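Local coordinates for TetR-family transcriptional regulator (Streptomyces coelicolor, PDB 2G7L), which is a putative transcription regulator that probably binds DNA through an N-terminal helix-turn-helix domain and may respond to small molecules through its C-terminal domain, at residues 19-24 and 55-60; 28-33 and 70-74; 74-79 and 99-103; 92-96 and 130-135. All coordinates share one frame; numbering follows the deposited sequence.

Contact 1: 19-24 and 55-60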
loop_
_atom_site.group_PDB
_atom_site.type_symbol
_atom_site.label_atom_id
_atom_site.label_comp_id
_atom_site.label_asym_id
_atom_site.label_seq_id
_atom_site.Cartn_x
_atom_site.Cartn_y
_atom_site.Cartn_z
ATOM N N LEU A 19 -24.316 15.600 -19.816
ATOM C CA LEU A 19 -23.543 14.828 -18.861
ATOM C C LEU A 19 -22.120 15.340 -18.943
ATOM O O LEU A 19 -21.601 15.521 -20.048
ATOM C CB LEU A 19 -23.580 13.358 -19.260
ATOM C CG LEU A 19 -23.460 12.208 -18.257
ATOM C CD1 LEU A 19 -24.096 12.451 -16.850
ATOM C CD2 LEU A 19 -24.018 10.951 -18.896
ATOM N N SER A 20 -21.482 15.592 -17.800
ATOM C CA SER A 20 -20.044 15.922 -17.810
ATOM C C SER A 20 -19.307 15.138 -16.736
ATOM O O SER A 20 -19.938 14.606 -15.812
ATOM C CB SER A 20 -19.817 17.426 -17.628
ATOM O OG SER A 20 -20.350 17.870 -16.387
ATOM N N ARG A 21 -17.974 15.097 -16.841
ATOM C CA ARG A 21 -17.151 14.526 -15.797
ATOM C C ARG A 21 -17.389 15.283 -14.480
ATOM O O ARG A 21 -17.600 14.652 -13.438
ATOM C CB ARG A 21 -15.675 14.540 -16.189
ATOM C CG ARG A 21 -14.814 13.779 -15.152
ATOM C CD ARG A 21 -13.400 13.484 -15.564
ATOM N NE ARG A 21 -12.600 13.156 -14.374
ATOM C CZ ARG A 21 -12.238 11.923 -14.017
ATOM N NH1 ARG A 21 -11.517 11.713 -12.916
ATOM N NH2 ARG A 21 -12.571 10.901 -14.765
ATOM N N ARG A 22 -17.369 16.624 -14.520
ATOM C CA ARG A 22 -17.532 17.398 -13.298
ATOM C C ARG A 22 -18.842 17.025 -12.586
ATOM O O ARG A 22 -18.877 16.874 -11.372
ATOM C CB ARG A 22 -17.520 18.896 -13.593
ATOM C CG ARG A 22 -17.804 19.745 -12.305
ATOM C CD ARG A 22 -18.396 21.144 -12.571
ATOM N NE ARG A 22 -19.626 21.072 -13.339
ATOM C CZ ARG A 22 -20.821 20.798 -12.819
ATOM N NH1 ARG A 22 -20.974 20.561 -11.509
ATOM N NH2 ARG A 22 -21.859 20.746 -13.632
ATOM N N TRP A 23 -19.939 16.939 -13.339
ATOM C CA TRP A 23 -21.254 16.691 -12.739
ATOM C C TRP A 23 -21.325 15.314 -12.093
ATOM O O TRP A 23 -21.818 15.149 -10.970
ATOM C CB TRP A 23 -22.367 16.869 -13.785
ATOM C CG TRP A 23 -23.813 16.661 -13.289
ATOM C CD1 TRP A 23 -24.312 16.765 -11.992
ATOM C CD2 TRP A 23 -24.928 16.333 -14.113
ATOM N NE1 TRP A 23 -25.664 16.503 -11.981
ATOM C CE2 TRP A 23 -26.060 16.229 -13.274
ATOM C CE3 TRP A 23 -25.078 16.113 -15.499
ATOM C CZ2 TRP A 23 -27.346 15.939 -13.785
ATOM C CZ3 TRP A 23 -26.365 15.835 -16.002
ATOM C CH2 TRP A 23 -27.468 15.748 -15.136
ATOM N N ILE A 24 -20.825 14.331 -12.825
ATOM C CA ILE A 24 -20.742 12.925 -12.342
ATOM C C ILE A 24 -20.002 12.824 -11.034
ATOM O O ILE A 24 -20.463 12.150 -10.062
ATOM C CB ILE A 24 -20.064 12.055 -13.413
ATOM C CG1 ILE A 24 -20.980 11.967 -14.634
ATOM C CG2 ILE A 24 -19.648 10.645 -12.838
ATOM C CD1 ILE A 24 -20.271 11.542 -15.931
ATOM N N SER A 55 -23.009 5.385 -20.361
ATOM C CA SER A 55 -22.784 6.820 -20.484
ATOM C C SER A 55 -21.707 7.335 -19.544
ATOM O O SER A 55 -20.916 8.175 -19.917
ATOM C CB SER A 55 -24.074 7.565 -20.192
ATOM O OG SER A 55 -25.113 6.990 -20.930
ATOM N N LEU A 56 -21.694 6.820 -18.324
ATOM C CA LEU A 56 -20.753 7.263 -17.309
ATOM C C LEU A 56 -19.357 6.763 -17.588
ATOM O O LEU A 56 -18.401 7.387 -17.169
ATOM C CB LEU A 56 -21.182 6.770 -15.935
ATOM C CG LEU A 56 -22.575 7.061 -15.421
ATOM C CD1 LEU A 56 -22.653 6.585 -14.005
ATOM C CD2 LEU A 56 -22.882 8.521 -15.525
ATOM N N TYR A 57 -19.248 5.642 -18.298
ATOM C CA TYR A 57 -17.966 4.943 -18.492
ATOM C C TYR A 57 -17.032 5.654 -19.427
ATOM O O TYR A 57 -15.842 5.377 -19.441
ATOM C CB TYR A 57 -18.157 3.483 -18.980
ATOM C CG TYR A 57 -18.574 2.500 -17.902
ATOM C CD1 TYR A 57 -19.620 1.596 -18.117
ATOM C CD2 TYR A 57 -17.941 2.487 -16.679
ATOM C CE1 TYR A 57 -20.026 0.701 -17.116
ATOM C CE2 TYR A 57 -18.314 1.608 -15.679
ATOM C CZ TYR A 57 -19.355 0.707 -15.891
ATOM O OH TYR A 57 -19.699 -0.174 -14.882
ATOM N N VAL A 58 -17.563 6.562 -20.217
ATOM C CA VAL A 58 -16.725 7.378 -21.069
ATOM C C VAL A 58 -15.950 8.423 -20.245
ATOM O O VAL A 58 -14.851 8.826 -20.626
ATOM C CB VAL A 58 -17.539 8.006 -22.250
ATOM C CG1 VAL A 58 -19.007 7.774 -22.075
ATOM C CG2 VAL A 58 -17.236 9.494 -22.443
ATOM N N TYR A 59 -16.525 8.834 -19.115
ATOM C CA TYR A 59 -15.916 9.812 -18.185
ATOM C C TYR A 59 -15.076 9.115 -17.117
ATOM O O TYR A 59 -13.909 9.441 -16.943
ATOM C CB TYR A 59 -16.992 10.710 -17.568
ATOM C CG TYR A 59 -17.764 11.432 -18.635
ATOM C CD1 TYR A 59 -19.059 11.046 -18.965
ATOM C CD2 TYR A 59 -17.184 12.482 -19.366
ATOM C CE1 TYR A 59 -19.771 11.682 -19.963
ATOM C CE2 TYR A 59 -17.900 13.139 -20.375
ATOM C CZ TYR A 59 -19.191 12.728 -20.669
ATOM O OH TYR A 59 -19.927 13.349 -21.675
ATOM N N VAL A 60 -15.657 8.135 -16.435
ATOM C CA VAL A 60 -14.951 7.356 -15.420
ATOM C C VAL A 60 -15.016 5.863 -15.782
ATOM O O VAL A 60 -16.103 5.278 -15.858
ATOM C CB VAL A 60 -15.420 7.714 -13.922
ATOM C CG1 VAL A 60 -16.826 8.219 -13.881
ATOM C CG2 VAL A 60 -15.297 6.568 -13.019
#
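I24 and Y59 make the tight centre of this contact, which joins the start of helix 21-35 to the short helix 53-56 and the turn after it. By position these belong to the first helix and the probable recognition helix of the TetR-type DNA-binding domain. The two side chains meet at about a right angle, with I24 CD1 3.3 Å from Y59 CD1. The same branch lies 4.0 Å from L56 CD2, while the other branch of I24 packs CG2 on V60 CG1 at 3.9 Å. A beta-branched isoleucine suits this place because it can fill two directions at once. The tyrosine is a flat slab: the backbone of S20 and R21 covers one face, and V58 CG2 lies over the opposite face. L19 extends the packed part, its CD2 touching S55 CB at 3.6 Å, while the S55 hydroxyl turns to T51 instead.

Toward the solvent the fit is looser. R21 holds CG anti to its own N (chi1 -173°) and stays extended to NE, which carries the guanidinium past the ring. There NH2 approaches Y59 O edge-on at 2.9 Å, but the bond is bent to 126° and weak. S20 caps the helix, its OG accepting from W23 N at 3.2 Å. Apolar packing around I24 and Y59 therefore probably does most of the holding, with R21 adding a modest polar tie on the solvent side.

Contact 2: 28-33 and 70-74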
loop_
_atom_site.group_PDB
_atom_site.type_symbol
_atom_site.label_atom_id
_atom_site.label_comp_id
_atom_site.label_asym_id
_atom_site.label_seq_id
_atom_site.Cartn_x
_atom_site.Cartn_y
_atom_site.Cartn_z
ATOM N N ALA A 28 -21.171 11.866 -7.215
ATOM C CA ALA A 28 -20.465 10.842 -6.418
ATOM C C ALA A 28 -20.109 11.382 -5.049
ATOM O O ALA A 28 -20.284 10.687 -4.071
ATOM C CB ALA A 28 -19.211 10.354 -7.133
ATOM N N VAL A 29 -19.610 12.622 -4.984
ATOM C CA VAL A 29 -19.188 13.208 -3.731
ATOM C C VAL A 29 -20.377 13.354 -2.806
ATOM O O VAL A 29 -20.299 13.003 -1.610
ATOM C CB VAL A 29 -18.509 14.593 -3.925
ATOM C CG1 VAL A 29 -18.278 15.286 -2.546
ATOM C CG2 VAL A 29 -17.136 14.467 -4.649
ATOM N N ALA A 30 -21.470 13.926 -3.339
ATOM C CA ALA A 30 -22.704 14.117 -2.582
ATOM C C ALA A 30 -23.271 12.784 -2.140
ATOM O O ALA A 30 -23.654 12.654 -1.005
ATOM C CB ALA A 30 -23.778 14.930 -3.451
ATOM N N LEU A 31 -23.314 11.800 -3.034
ATOM C CA LEU A 31 -23.732 10.428 -2.656
ATOM C C LEU A 31 -22.924 9.809 -1.476
ATOM O O LEU A 31 -23.520 9.194 -0.570
ATOM C CB LEU A 31 -23.666 9.517 -3.863
ATOM C CG LEU A 31 -24.403 8.205 -3.775
ATOM C CD1 LEU A 31 -25.849 8.420 -3.304
ATOM C CD2 LEU A 31 -24.342 7.627 -5.170
HETATM N N MSE A 32 -21.596 10.026 -1.452
HETATM C CA MSE A 32 -20.751 9.528 -0.367
HETATM C C MSE A 32 -21.078 10.153 1.001
HETATM O O MSE A 32 -21.210 9.450 1.983
HETATM C CB MSE A 32 -19.276 9.749 -0.685
HETATM C CG MSE A 32 -18.377 9.718 0.587
HETATM SE SE MSE A 32 -16.592 10.163 0.124
HETATM C CE MSE A 32 -16.745 11.953 0.969
ATOM N N ARG A 33 -21.131 11.473 1.054
ATOM C CA ARG A 33 -21.508 12.223 2.246
ATOM C C ARG A 33 -22.903 11.869 2.824
ATOM O O ARG A 33 -23.111 11.931 4.032
ATOM C CB ARG A 33 -21.520 13.707 1.883
ATOM C CG ARG A 33 -20.298 14.153 1.175
ATOM C CD ARG A 33 -19.510 14.967 2.100
ATOM N NE ARG A 33 -18.453 15.722 1.444
ATOM C CZ ARG A 33 -17.169 15.668 1.796
ATOM N NH1 ARG A 33 -16.761 14.841 2.803
ATOM N NH2 ARG A 33 -16.286 16.443 1.143
ATOM N N VAL A 70 -13.252 10.998 -6.722
ATOM C CA VAL A 70 -13.766 11.462 -5.438
ATOM C C VAL A 70 -12.627 11.813 -4.497
ATOM O O VAL A 70 -12.725 12.748 -3.677
ATOM C CB VAL A 70 -14.653 10.391 -4.776
ATOM C CG1 VAL A 70 -15.031 10.792 -3.377
ATOM C CG2 VAL A 70 -15.945 10.130 -5.674
ATOM N N LEU A 71 -11.552 11.012 -4.533
ATOM C CA LEU A 71 -10.391 11.362 -3.680
ATOM C C LEU A 71 -9.826 12.648 -4.152
ATOM O O LEU A 71 -9.514 13.524 -3.320
ATOM C CB LEU A 71 -9.301 10.259 -3.659
ATOM C CG LEU A 71 -8.075 10.566 -2.793
ATOM C CD1 LEU A 71 -8.507 10.836 -1.371
ATOM C CD2 LEU A 71 -7.095 9.374 -2.890
ATOM N N ASP A 72 -9.673 12.801 -5.464
ATOM C CA ASP A 72 -9.171 14.083 -5.968
ATOM C C ASP A 72 -9.943 15.301 -5.448
ATOM O O ASP A 72 -9.367 16.237 -4.886
ATOM C CB ASP A 72 -9.055 14.105 -7.476
ATOM C CG ASP A 72 -8.205 15.278 -7.967
ATOM O OD1 ASP A 72 -8.688 16.412 -7.850
ATOM O OD2 ASP A 72 -7.083 15.099 -8.502
ATOM N N ALA A 73 -11.261 15.247 -5.550
ATOM C CA ALA A 73 -12.122 16.278 -5.007
ATOM C C ALA A 73 -11.735 16.606 -3.561
ATOM O O ALA A 73 -11.550 17.778 -3.215
ATOM C CB ALA A 73 -13.615 15.801 -5.071
ATOM N N LEU A 74 -11.599 15.573 -2.730
ATOM C CA LEU A 74 -11.370 15.736 -1.265
ATOM C C LEU A 74 -9.990 16.331 -0.927
ATOM O O LEU A 74 -9.763 16.869 0.167
ATOM C CB LEU A 74 -11.565 14.382 -0.545
ATOM C CG LEU A 74 -13.002 13.827 -0.543
ATOM C CD1 LEU A 74 -13.018 12.336 -0.479
ATOM C CD2 LEU A 74 -13.807 14.374 0.651
#
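V70 of helix 63-74 reaches with both methyls into the side of helix 21-35, where A28 and M32 stand one turn apart. This is the helical DNA-binding domain of the TetR family, and the two segments run nearly perpendicular, at 83°, their axes 10.4 Å apart at closest approach. With CG1 anti to its backbone N (chi1 172°), V70 splits its branches: CG2 rests on A28 CB at 3.6 Å and CG1 meets the selenium of M32 at 3.9 Å. The A28 methyl gives V70 CG2 a small surface to rest on, and it also touches V40 and L45, so the valine joins a wider core.

One turn further along helix 63-74, L74 and M32 point at each other tip to tip. M32 is a selenomethionine, and the bend at its last torsion (chi3 107°) brings CE within 3.8 Å of L74 CD2. The unbranched chain spans the gap to L74. L74 also packs on L110 of helix 108-116 and V103 of helix 89-106, so it probably lies near the junction with the C-terminal helices.

On the more exposed flank, V29 CG2 touches A73 CB at 3.8 Å, a light contact suited to the small alanine. R33 slides past L74 in the opposite direction, which places its guanidinium obliquely by the leucine's end, NH2 lying 3.3 Å from L74 CD2.

Contact 3: 74-79 and 99-103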
loop_
_atom_site.group_PDB
_atom_site.type_symbol
_atom_site.label_atom_id
_atom_site.label_comp_id
_atom_site.label_asym_id
_atom_site.label_seq_id
_atom_site.Cartn_x
_atom_site.Cartn_y
_atom_site.Cartn_z
ATOM N N LEU A 74 -11.599 15.573 -2.730
ATOM C CA LEU A 74 -11.370 15.736 -1.265
ATOM C C LEU A 74 -9.990 16.331 -0.927
ATOM O O LEU A 74 -9.763 16.869 0.167
ATOM C CB LEU A 74 -11.565 14.382 -0.545
ATOM C CG LEU A 74 -13.002 13.827 -0.543
ATOM C CD1 LEU A 74 -13.018 12.336 -0.479
ATOM C CD2 LEU A 74 -13.807 14.374 0.651
ATOM N N LEU A 75 -9.100 16.282 -1.911
ATOM C CA LEU A 75 -7.722 16.794 -1.794
ATOM C C LEU A 75 -7.605 18.296 -2.049
ATOM O O LEU A 75 -6.508 18.852 -1.974
ATOM C CB LEU A 75 -6.786 16.046 -2.772
ATOM C CG LEU A 75 -5.983 14.843 -2.255
ATOM C CD1 LEU A 75 -6.552 14.270 -0.987
ATOM C CD2 LEU A 75 -5.808 13.775 -3.319
ATOM N N GLY A 76 -8.724 18.950 -2.401
ATOM C CA GLY A 76 -8.751 20.402 -2.498
ATOM C C GLY A 76 -8.680 21.024 -1.108
ATOM O O GLY A 76 -8.357 22.218 -0.962
ATOM N N GLU A 77 -8.977 20.232 -0.083
ATOM C CA GLU A 77 -8.933 20.738 1.288
ATOM C C GLU A 77 -7.474 20.918 1.783
ATOM O O GLU A 77 -7.154 21.953 2.398
ATOM C CB GLU A 77 -9.791 19.885 2.247
ATOM C CG GLU A 77 -9.129 18.572 2.742
ATOM C CD GLU A 77 -10.115 17.596 3.430
ATOM O OE1 GLU A 77 -10.790 16.785 2.699
ATOM O OE2 GLU A 77 -10.165 17.615 4.703
ATOM N N VAL A 78 -6.600 19.947 1.488
ATOM C CA VAL A 78 -5.165 20.024 1.873
ATOM C C VAL A 78 -4.410 21.343 1.535
ATOM O O VAL A 78 -4.559 21.933 0.444
ATOM C CB VAL A 78 -4.318 18.677 1.572
ATOM C CG1 VAL A 78 -5.030 17.710 0.649
ATOM C CG2 VAL A 78 -2.883 18.967 1.074
ATOM N N ASP A 79 -3.621 21.775 2.530
ATOM C CA ASP A 79 -2.849 23.034 2.536
ATOM C C ASP A 79 -1.522 22.921 1.774
ATOM O O ASP A 79 -0.551 22.336 2.273
ATOM C CB ASP A 79 -2.559 23.494 3.983
ATOM C CG ASP A 79 -3.327 22.674 5.071
ATOM O OD1 ASP A 79 -3.236 23.068 6.270
ATOM O OD2 ASP A 79 -4.005 21.653 4.765
ATOM N N SER A 99 -1.156 16.191 5.984
ATOM C CA SER A 99 -2.530 16.517 5.665
ATOM C C SER A 99 -3.050 15.653 4.556
ATOM O O SER A 99 -4.188 15.243 4.652
ATOM C CB SER A 99 -2.782 18.031 5.465
ATOM O OG SER A 99 -1.883 18.640 4.572
ATOM N N TYR A 100 -2.244 15.300 3.551
ATOM C CA TYR A 100 -2.658 14.240 2.624
ATOM C C TYR A 100 -3.070 12.995 3.378
ATOM O O TYR A 100 -4.188 12.484 3.202
ATOM C CB TYR A 100 -1.552 13.933 1.646
ATOM C CG TYR A 100 -1.778 12.738 0.747
ATOM C CD1 TYR A 100 -2.628 12.830 -0.359
ATOM C CD2 TYR A 100 -1.077 11.516 0.947
ATOM C CE1 TYR A 100 -2.825 11.758 -1.228
ATOM C CE2 TYR A 100 -1.250 10.441 0.055
ATOM C CZ TYR A 100 -2.133 10.571 -1.020
ATOM O OH TYR A 100 -2.339 9.548 -1.909
ATOM N N THR A 101 -2.204 12.528 4.282
ATOM C CA THR A 101 -2.454 11.319 5.072
ATOM C C THR A 101 -3.737 11.402 5.923
ATOM O O THR A 101 -4.479 10.438 6.015
ATOM C CB THR A 101 -1.227 10.968 5.985
ATOM O OG1 THR A 101 -0.080 10.752 5.160
ATOM C CG2 THR A 101 -1.473 9.691 6.752
ATOM N N LEU A 102 -3.967 12.555 6.542
ATOM C CA LEU A 102 -5.168 12.770 7.346
ATOM C C LEU A 102 -6.442 12.717 6.495
ATOM O O LEU A 102 -7.439 12.220 6.958
ATOM C CB LEU A 102 -5.075 14.117 8.078
ATOM C CG LEU A 102 -4.115 14.065 9.279
ATOM C CD1 LEU A 102 -3.681 15.464 9.664
ATOM C CD2 LEU A 102 -4.681 13.291 10.478
ATOM N N VAL A 103 -6.410 13.181 5.253
ATOM C CA VAL A 103 -7.592 12.899 4.411
ATOM C C VAL A 103 -7.771 11.422 4.102
ATOM O O VAL A 103 -8.858 10.918 4.188
ATOM C CB VAL A 103 -7.893 13.905 3.209
ATOM C CG1 VAL A 103 -6.816 14.944 2.964
ATOM C CG2 VAL A 103 -8.450 13.241 1.920
#
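The S99 hydroxyl faces both V78 and D79, OG lying 3.7 Å from V78 CG2, yet its polar partners are on its own helix: weak hydrogen bonds run to the carbonyls of A95 and V96. Its chi1 of 51° sets OG between the backbone N and the carbonyl carbon, within reach of the preceding turn. A small serine thus leaves room for the loop to lie close. D79 OD2 also stands 3.7 Å from S99 OG.

The deeper part is apolar. Past the end of helix 63-74 the chain folds through a type I turn from L74 to E77, and V103 of helix 89-106 packs into it. L75 and V103 meet at about a right angle, L75 CD1 being 3.6 Å from V103 CG2. V78 approaches V103 at a similar angle, with CG1 4.0 Å from V103 CG1. At the edge of the Y100 ring, near its plane, L75 CD2 touches CE1 at 4.2 Å, while the tyrosine hydroxyl bonds to T157 of helix 142-161.

Compact aliphatic groups thus seat the loop that follows helix 63-74 on helix 89-106, and the hydroxyls of S99 and Y100 find partners along or beyond that helix, leaving cohesion across the contact mainly hydrophobic.

Contact 4: 92-96 and 130-135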
loop_
_atom_site.group_PDB
_atom_site.type_symbol
_atom_site.label_atom_id
_atom_site.label_comp_id
_atom_site.label_asym_id
_atom_site.label_seq_id
_atom_site.Cartn_x
_atom_site.Cartn_y
_atom_site.Cartn_z
ATOM N N GLN A 92 8.046 21.556 5.959
ATOM C CA GLN A 92 6.859 21.877 5.177
ATOM C C GLN A 92 6.428 20.674 4.333
ATOM O O GLN A 92 5.256 20.404 4.246
ATOM C CB GLN A 92 7.161 23.023 4.225
ATOM C CG GLN A 92 7.183 24.461 4.833
ATOM C CD GLN A 92 7.690 25.466 3.810
ATOM O OE1 GLN A 92 6.902 26.181 3.166
ATOM N NE2 GLN A 92 9.007 25.491 3.615
ATOM N N LEU A 93 7.376 19.974 3.702
ATOM C CA LEU A 93 7.127 18.604 3.137
ATOM C C LEU A 93 6.390 17.703 4.125
ATOM O O LEU A 93 5.350 17.126 3.833
ATOM C CB LEU A 93 8.439 17.922 2.712
ATOM C CG LEU A 93 8.549 17.204 1.352
ATOM C CD1 LEU A 93 9.494 16.096 1.490
ATOM C CD2 LEU A 93 7.260 16.720 0.697
ATOM N N ARG A 94 6.924 17.584 5.324
ATOM C CA ARG A 94 6.262 16.743 6.282
ATOM C C ARG A 94 4.807 17.207 6.520
ATOM O O ARG A 94 3.878 16.363 6.663
ATOM C CB ARG A 94 7.039 16.713 7.603
ATOM C CG ARG A 94 6.507 15.629 8.563
ATOM C CD ARG A 94 6.993 15.765 10.025
ATOM N NE ARG A 94 8.450 15.528 10.199
ATOM C CZ ARG A 94 9.032 14.361 10.494
ATOM N NH1 ARG A 94 8.318 13.240 10.601
ATOM N NH2 ARG A 94 10.351 14.305 10.660
ATOM N N ALA A 95 4.604 18.535 6.633
ATOM C CA ALA A 95 3.214 19.060 6.795
ATOM C C ALA A 95 2.280 18.717 5.619
ATOM O O ALA A 95 1.162 18.229 5.834
ATOM C CB ALA A 95 3.198 20.586 7.119
ATOM N N VAL A 96 2.699 18.894 4.378
ATOM C CA VAL A 96 1.765 18.488 3.338
ATOM C C VAL A 96 1.452 16.985 3.337
ATOM O O VAL A 96 0.310 16.580 3.182
ATOM C CB VAL A 96 1.958 19.180 1.928
ATOM C CG1 VAL A 96 2.992 20.297 1.980
ATOM C CG2 VAL A 96 2.127 18.222 0.766
ATOM N N ARG A 130 3.650 20.482 -5.662
ATOM C CA ARG A 130 4.117 21.009 -4.433
ATOM C C ARG A 130 5.093 20.066 -3.679
ATOM O O ARG A 130 6.020 20.514 -3.014
ATOM C CB ARG A 130 2.891 21.220 -3.551
ATOM C CG ARG A 130 3.201 21.792 -2.138
ATOM C CD ARG A 130 3.910 23.205 -2.249
ATOM N NE ARG A 130 4.044 23.805 -0.918
ATOM C CZ ARG A 130 4.941 24.747 -0.604
ATOM N NH1 ARG A 130 5.821 25.195 -1.522
ATOM N NH2 ARG A 130 4.969 25.187 0.646
ATOM N N VAL A 131 4.844 18.762 -3.717
ATOM C CA VAL A 131 5.685 17.819 -2.975
ATOM C C VAL A 131 6.974 17.828 -3.688
ATOM O O VAL A 131 8.016 17.823 -3.067
ATOM C CB VAL A 131 5.070 16.413 -2.989
ATOM C CG1 VAL A 131 6.125 15.368 -2.539
ATOM C CG2 VAL A 131 3.963 16.390 -2.057
ATOM N N LEU A 132 6.904 17.896 -5.021
ATOM C CA LEU A 132 8.094 17.875 -5.829
ATOM C C LEU A 132 8.981 19.137 -5.595
ATOM O O LEU A 132 10.232 19.049 -5.497
ATOM C CB LEU A 132 7.694 17.837 -7.289
ATOM C CG LEU A 132 7.403 16.567 -8.049
ATOM C CD1 LEU A 132 6.784 16.890 -9.436
ATOM C CD2 LEU A 132 8.659 15.816 -8.276
ATOM N N GLU A 133 8.305 20.286 -5.508
ATOM C CA GLU A 133 8.938 21.588 -5.276
ATOM C C GLU A 133 9.757 21.572 -3.990
ATOM O O GLU A 133 10.906 21.981 -3.958
ATOM C CB GLU A 133 7.806 22.622 -5.101
ATOM C CG GLU A 133 8.174 24.072 -5.359
ATOM C CD GLU A 133 7.080 25.031 -4.836
ATOM O OE1 GLU A 133 7.471 26.030 -4.183
ATOM O OE2 GLU A 133 5.845 24.770 -5.008
ATOM N N LEU A 134 9.093 21.174 -2.917
ATOM C CA LEU A 134 9.698 21.075 -1.596
ATOM C C LEU A 134 10.838 20.042 -1.580
ATOM O O LEU A 134 11.968 20.319 -1.157
ATOM C CB LEU A 134 8.622 20.699 -0.587
ATOM C CG LEU A 134 7.610 21.791 -0.261
ATOM C CD1 LEU A 134 6.590 21.330 0.758
ATOM C CD2 LEU A 134 8.296 23.055 0.339
ATOM N N LEU A 135 10.552 18.835 -2.043
ATOM C CA LEU A 135 11.590 17.819 -2.004
ATOM C C LEU A 135 12.829 18.250 -2.758
ATOM O O LEU A 135 13.957 17.917 -2.396
ATOM C CB LEU A 135 11.065 16.443 -2.517
ATOM C CG LEU A 135 12.037 15.260 -2.293
ATOM C CD1 LEU A 135 12.512 15.075 -0.779
ATOM C CD2 LEU A 135 11.495 13.973 -2.900
#
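At the edge of the R130 guanidinium, near its plane, Q92 OE1 accepts a weak bond from R130 NH2, at 3.3 Å and 129°. The pair borders two helices, 89-106 and 122-136, that pack antiparallel in the helical C-terminal domain of the TetR fold, their segments at 159°. R130 sets CG anti to its backbone N (chi1 180°) and bends at chi2, turning the guanidinium toward Q92, whose amide plane stands steeply to it. L134 CD2 lies over one guanidinium face, 3.6 Å above its plane and offset toward the rim. On the same helix R130 NH1 forms a salt bridge with E133 OE1 at 3.2 Å, and E133 has a second partner in R137.

Beneath this polar border L93 supplies both branches: CD2 meets V131 CG1 at 3.7 Å, crossing at about a right angle, and CD1 meets L135 CD1 at 3.9 Å. Branched leucine and valine fill the interface from several directions, and V96 CG2 adds to it by touching V131 CG2 at 3.8 Å. V131 and L135 continue onto V149 of helix 142-161, while L93 also touches F214 of helix 206-223. L134 reaches right to the opposing backbone, where its CD1 lies 3.3 Å from L93 N.

The four contacts run as a chain from the DNA-binding end into the C-terminal domain. Contacts 1 and 2 are partly buried and share helix 21-35; contacts 3 and 4 are buried and share helix 89-106. L74 belongs to both contact 2 and contact 3, and L71 CD1 packs on V103 CG2 between them, whereas D79 O touches V96 CB between contacts 3 and 4. Contacts 1 and 4 lie far apart, about 32 Å between centres. Chemistry follows place: contacts 2 and 3 depend on aliphatic packing around the probable domain junction, while contacts 1 and 4 each add one weak arginine bond at the border of an apolar centre.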